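Local coordinates for protein Exo-beta-1,3-galactanase (Bifidobacterium bifidum, PDB 5FLW) that probably acts as a family 43 exo-beta-1,3-galactanase, releasing galactose from the ends of beta-1,3-galactan chains, at residues Thr160-Leu165 with Tyr200-Ser205. Residues are numbered along the deposited sequence; the frame is centred on the assembly and turned at random.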
loop_
_atom_site.group_PDB
_atom_site.type_symbol
_atom_site.label_atom_id
_atom_site.label_comp_id
_atom_site.label_asym_id
_atom_site.label_seq_id
_atom_site.Cartn_x
_atom_site.Cartn_y
_atom_site.Cartn_z
ATOM N N THR A 160 10.493 3.976 -9.802
ATOM C CA THR A 160 9.832 4.014 -8.505
ATOM C C THR A 160 10.877 4.347 -7.439
ATOM O O THR A 160 11.915 3.669 -7.342
ATOM C CB THR A 160 9.063 2.724 -8.241
ATOM O OG1 THR A 160 8.074 2.596 -9.276
ATOM C CG2 THR A 160 8.376 2.751 -6.868
ATOM N N HIS A 161 10.623 5.443 -6.702
ATOM C CA HIS A 161 11.546 5.962 -5.703
ATOM C C HIS A 161 11.320 5.294 -4.357
ATOM O O HIS A 161 10.193 4.941 -3.991
ATOM C CB HIS A 161 11.336 7.463 -5.466
ATOM C CG HIS A 161 11.550 8.322 -6.673
ATOM N ND1 HIS A 161 12.715 9.025 -6.893
ATOM C CD2 HIS A 161 10.734 8.612 -7.714
ATOM C CE1 HIS A 161 12.609 9.711 -8.020
ATOM N NE2 HIS A 161 11.422 9.466 -8.546
ATOM N N ILE A 162 12.400 5.197 -3.591
ATOM C CA ILE A 162 12.357 5.098 -2.136
ATOM C C ILE A 162 12.828 6.452 -1.625
ATOM O O ILE A 162 13.970 6.856 -1.885
ATOM C CB ILE A 162 13.263 3.976 -1.602
ATOM C CG1 ILE A 162 12.852 2.607 -2.189
ATOM C CG2 ILE A 162 13.250 3.983 -0.073
ATOM C CD1 ILE A 162 13.751 1.445 -1.814
ATOM N N TYR A 163 11.938 7.184 -0.952
ATOM C CA TYR A 163 12.239 8.498 -0.400
ATOM C C TYR A 163 12.350 8.395 1.118
ATOM O O TYR A 163 11.457 7.833 1.764
ATOM C CB TYR A 163 11.093 9.453 -0.701
ATOM C CG TYR A 163 10.959 9.919 -2.130
ATOM C CD1 TYR A 163 12.049 10.479 -2.819
ATOM C CD2 TYR A 163 9.717 9.875 -2.772
ATOM C CE1 TYR A 163 11.895 10.950 -4.132
ATOM C CE2 TYR A 163 9.563 10.325 -4.072
ATOM C CZ TYR A 163 10.641 10.868 -4.739
ATOM O OH TYR A 163 10.481 11.310 -6.020
ATOM N N ARG A 164 13.411 8.958 1.691
ATOM C CA ARG A 164 13.542 8.990 3.142
ATOM C C ARG A 164 12.841 10.231 3.696
ATOM O O ARG A 164 12.998 11.330 3.160
ATOM C CB ARG A 164 15.002 8.948 3.595
ATOM C CG ARG A 164 15.187 8.854 5.119
ATOM C CD ARG A 164 16.609 8.501 5.504
ATOM N NE ARG A 164 17.585 9.423 4.906
ATOM C CZ ARG A 164 18.097 10.500 5.509
ATOM N NH1 ARG A 164 17.734 10.801 6.755
ATOM N NH2 ARG A 164 18.991 11.270 4.878
ATOM N N LEU A 165 12.076 10.038 4.772
ATOM C CA LEU A 165 11.354 11.126 5.407
ATOM C C LEU A 165 12.255 11.855 6.400
ATOM O O LEU A 165 13.174 11.266 6.999
ATOM C CB LEU A 165 10.158 10.561 6.178
ATOM C CG LEU A 165 9.075 9.900 5.318
ATOM C CD1 LEU A 165 8.176 8.969 6.154
ATOM C CD2 LEU A 165 8.233 10.972 4.645
ATOM N N TYR A 200 15.974 -6.734 2.303
ATOM C CA TYR A 200 14.734 -6.039 1.946
ATOM C C TYR A 200 14.100 -6.716 0.736
ATOM O O TYR A 200 14.794 -7.100 -0.211
ATOM C CB TYR A 200 15.026 -4.580 1.588
ATOM C CG TYR A 200 15.693 -3.777 2.690
ATOM C CD1 TYR A 200 14.936 -3.199 3.706
ATOM C CD2 TYR A 200 17.090 -3.600 2.715
ATOM C CE1 TYR A 200 15.539 -2.464 4.712
ATOM C CE2 TYR A 200 17.703 -2.867 3.721
ATOM C CZ TYR A 200 16.923 -2.303 4.724
ATOM O OH TYR A 200 17.516 -1.562 5.733
ATOM N N TYR A 201 12.781 -6.873 0.776
ATOM C CA TYR A 201 12.018 -7.429 -0.336
ATOM C C TYR A 201 11.025 -6.355 -0.769
ATOM O O TYR A 201 10.253 -5.865 0.052
ATOM C CB TYR A 201 11.258 -8.704 0.064
ATOM C CG TYR A 201 12.120 -9.901 0.511
ATOM C CD1 TYR A 201 12.847 -9.864 1.700
ATOM C CD2 TYR A 201 12.144 -11.085 -0.239
ATOM C CE1 TYR A 201 13.619 -10.962 2.119
ATOM C CE2 TYR A 201 12.902 -12.185 0.162
ATOM C CZ TYR A 201 13.642 -12.120 1.341
ATOM O OH TYR A 201 14.388 -13.219 1.757
ATOM N N TRP A 202 11.064 -5.999 -2.055
ATOM C CA TRP A 202 10.272 -4.923 -2.641
ATOM C C TRP A 202 9.403 -5.530 -3.738
ATOM O O TRP A 202 9.926 -6.058 -4.728
ATOM C CB TRP A 202 11.246 -3.891 -3.225
ATOM C CG TRP A 202 10.697 -2.666 -3.901
ATOM C CD1 TRP A 202 9.383 -2.350 -4.157
ATOM C CD2 TRP A 202 11.478 -1.577 -4.435
ATOM N NE1 TRP A 202 9.304 -1.134 -4.811
ATOM C CE2 TRP A 202 10.574 -0.638 -4.988
ATOM C CE3 TRP A 202 12.856 -1.302 -4.484
ATOM C CZ2 TRP A 202 11.011 0.550 -5.604
ATOM C CZ3 TRP A 202 13.289 -0.114 -5.081
ATOM C CH2 TRP A 202 12.363 0.804 -5.621
ATOM N N PHE A 203 8.079 -5.439 -3.569
ATOM C CA PHE A 203 7.100 -5.977 -4.505
ATOM C C PHE A 203 6.415 -4.840 -5.258
ATOM O O PHE A 203 6.238 -3.743 -4.718
ATOM C CB PHE A 203 6.019 -6.780 -3.762
ATOM C CG PHE A 203 6.565 -7.903 -2.921
ATOM C CD1 PHE A 203 7.137 -7.656 -1.675
ATOM C CD2 PHE A 203 6.508 -9.216 -3.371
ATOM C CE1 PHE A 203 7.652 -8.717 -0.899
ATOM C CE2 PHE A 203 7.018 -10.278 -2.593
ATOM C CZ PHE A 203 7.579 -10.018 -1.364
ATOM N N GLY A 204 5.993 -5.123 -6.497
ATOM C CA GLY A 204 5.206 -4.168 -7.259
ATOM C C GLY A 204 4.519 -4.829 -8.440
ATOM O O GLY A 204 4.720 -6.015 -8.722
ATOM N N SER A 205 3.703 -4.033 -9.128
ATOM C CA SER A 205 2.906 -4.494 -10.259
ATOM C C SER A 205 3.342 -3.826 -11.561
ATOM O O SER A 205 3.746 -2.655 -11.578
ATOM C CB SER A 205 1.413 -4.230 -10.036
ATOM O OG SER A 205 1.179 -2.897 -9.617
#
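The strands carrying T160 and I162 on one side and W202 on the other are inner strands of two four-stranded antiparallel sheets, neighbouring blades of the five-bladed beta-propeller that family 43 enzymes adopt. Across the interface between the blades the backbones stay well apart: the CA atoms of I162 and W202 lie 10.2 Å from each other, and no hydrogen bond joins the segments. A separation of this size suits a large flat side chain. W202 reaches the other blade because chi1 is 180°, which turns CG away from its own backbone N, and its indole supplies slightly more than half of the buried surface. I162, a beta-branched residue at home in a strand, sets CG1 and CD1 against one face of the six-membered ring, toward the CZ3 and CH2 side; CD1 makes an off-centre CH-pi contact, 4.1 Å from the ring centroid and 30° from its normal. I193 touches both I162 and W202, while W227 and W230 meet the indole edge-to-face. T160 serves two needs in this buried place: its OG1 hydrogen-bonds to L188 O, and its methyl CG2 packs 3.7 Å from W202 CZ2. At the indole's rim, in the ring plane, T160 O lies 3.4 Å from W202 CH2.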